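Local coordinates for protein methanogen homoaconitase small subunit (Methanocaldococcus jannaschii, PDB 2PKP) that forms, with its large-subunit partner, a hydro-lyase that reversibly converts (R)-homocitrate into homoisocitrate by way of cis-homoaconitate, at residues A18-P21 against G22-R26. Sequence-based numbering, arbitrary orientation.
Sequences AIIP and GPYLR
Tyr24 sets the edge of its ring against Pro21. Its CB lies 4.0 Å from Ile20 CD1, an apolar touch at the root of the side chain. With CG anti to the carbonyl carbon (chi1 -57°), ring and pyrrolidine run alongside each other. CD1 comes within 3.5 Å of Pro21 CB. CE1, one atom further out, meets both Pro21 CB (3.6 Å) and Pro21 CG (3.8 Å), the latter in the ring plane, and the contact with Pro21 ends there, before the hydroxyl. Pro23 CG stands over one face, 4.3 Å above the plane and displaced toward the rim, and the ring also stacks with that of His36.

The backbone here is a 3-10 turn, residues 22-24, in the loop joining helices 16-19 and 30-34 of this LeuD-type small subunit, the swivel domain of the aconitase family. Two i to i+3 bonds identify it: Tyr24 N donates to Pro21 O at 3.1 Å, and Leu25 N to Gly22 O at 2.9 Å. The first is bent, 148° at the hydrogen, and the donor lies 38° out of the carbonyl plane.

Ile20, buried, meets the turn through its longer branch: besides CD1 at Tyr24, CG1, anti to the backbone N, lies 4.2 Å from Leu25 CD2, the side chains crossing at a slant. Both residues also reach helix 68-75, Ile20 at Ala70 and Leu25 at Gln69. Tyr24 and Leu25 open the YLRT motif, whose next residue, the poorly ordered Arg26, is critical for substrate specificity and extends from the turn without touching residues 18-21.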
loop_
_atom_site.group_PDB
_atom_site.type_symbol
_atom_site.label_atom_id
_atom_site.label_comp_id
_atom_site.label_asym_id
_atom_site.label_seq_id
_atom_site.Cartn_x
_atom_site.Cartn_y
_atom_site.Cartn_z
ATOM N N ALA A 18 2.353 -13.169 -20.817
ATOM C CA ALA A 18 3.651 -13.114 -20.164
ATOM C C ALA A 18 3.398 -12.728 -18.708
ATOM O O ALA A 18 4.041 -13.239 -17.796
ATOM C CB ALA A 18 4.533 -12.073 -20.834
ATOM N N ILE A 19 2.435 -11.833 -18.508
ATOM C CA ILE A 19 2.082 -11.358 -17.177
ATOM C C ILE A 19 1.432 -12.455 -16.335
ATOM O O ILE A 19 1.759 -12.627 -15.159
ATOM C CB ILE A 19 1.129 -10.136 -17.273
ATOM C CG1 ILE A 19 1.867 -8.965 -17.928
ATOM C CG2 ILE A 19 0.617 -9.745 -15.890
ATOM C CD1 ILE A 19 0.979 -7.778 -18.238
ATOM N N ILE A 20 0.509 -13.191 -16.939
ATOM C CA ILE A 20 -0.181 -14.276 -16.249
ATOM C C ILE A 20 -0.628 -15.309 -17.285
ATOM O O ILE A 20 -1.712 -15.213 -17.853
ATOM C CB ILE A 20 -1.406 -13.746 -15.444
ATOM C CG1 ILE A 20 -2.113 -14.903 -14.730
ATOM C CG2 ILE A 20 -2.367 -13.009 -16.358
ATOM C CD1 ILE A 20 -1.297 -15.539 -13.627
ATOM N N PRO A 21 0.227 -16.306 -17.555
ATOM C CA PRO A 21 -0.045 -17.373 -18.522
ATOM C C PRO A 21 -1.470 -17.919 -18.473
ATOM O O PRO A 21 -2.018 -18.165 -17.399
ATOM C CB PRO A 21 0.996 -18.421 -18.164
ATOM C CG PRO A 21 2.170 -17.563 -17.794
ATOM C CD PRO A 21 1.537 -16.510 -16.911
ATOM N N GLY A 22 -2.056 -18.105 -19.653
ATOM C CA GLY A 22 -3.415 -18.607 -19.763
ATOM C C GLY A 22 -3.803 -19.788 -18.888
ATOM O O GLY A 22 -4.888 -19.785 -18.309
ATOM N N PRO A 23 -2.946 -20.815 -18.759
ATOM C CA PRO A 23 -3.289 -21.972 -17.928
ATOM C C PRO A 23 -3.653 -21.676 -16.475
ATOM O O PRO A 23 -4.460 -22.394 -15.880
ATOM C CB PRO A 23 -2.051 -22.863 -18.050
ATOM C CG PRO A 23 -0.947 -21.883 -18.299
ATOM C CD PRO A 23 -1.584 -20.951 -19.299
ATOM N N TYR A 24 -3.073 -20.626 -15.905
ATOM C CA TYR A 24 -3.357 -20.279 -14.516
ATOM C C TYR A 24 -4.701 -19.583 -14.349
ATOM O O TYR A 24 -5.201 -19.448 -13.234
ATOM C CB TYR A 24 -2.257 -19.382 -13.954
ATOM C CG TYR A 24 -0.872 -19.978 -14.032
ATOM C CD1 TYR A 24 0.080 -19.459 -14.908
ATOM C CD2 TYR A 24 -0.507 -21.053 -13.223
ATOM C CE1 TYR A 24 1.363 -19.992 -14.976
ATOM C CE2 TYR A 24 0.776 -21.598 -13.283
ATOM C CZ TYR A 24 1.705 -21.060 -14.162
ATOM O OH TYR A 24 2.977 -21.580 -14.223
ATOM N N LEU A 25 -5.285 -19.144 -15.457
ATOM C CA LEU A 25 -6.564 -18.448 -15.417
ATOM C C LEU A 25 -7.697 -19.286 -14.825
ATOM O O LEU A 25 -8.813 -18.795 -14.650
ATOM C CB LEU A 25 -6.943 -17.985 -16.827
ATOM C CG LEU A 25 -5.912 -17.076 -17.502
ATOM C CD1 LEU A 25 -6.385 -16.705 -18.896
ATOM C CD2 LEU A 25 -5.700 -15.828 -16.662
ATOM N N ARG A 26 -7.409 -20.544 -14.511
ATOM C CA ARG A 26 -8.420 -21.426 -13.939
ATOM C C ARG A 26 -8.356 -21.412 -12.415
ATOM O O ARG A 26 -8.241 -22.459 -11.778
ATOM C CB ARG A 26 -8.232 -22.858 -14.460
ATOM C CG ARG A 26 -8.236 -22.964 -15.981
ATOM C CD ARG A 26 -8.235 -24.410 -16.465
ATOM N NE ARG A 26 -9.491 -25.097 -16.165
ATOM C CZ ARG A 26 -9.814 -26.307 -16.616
ATOM N NH1 ARG A 26 -8.972 -26.976 -17.394
ATOM N NH2 ARG A 26 -10.981 -26.849 -16.293
#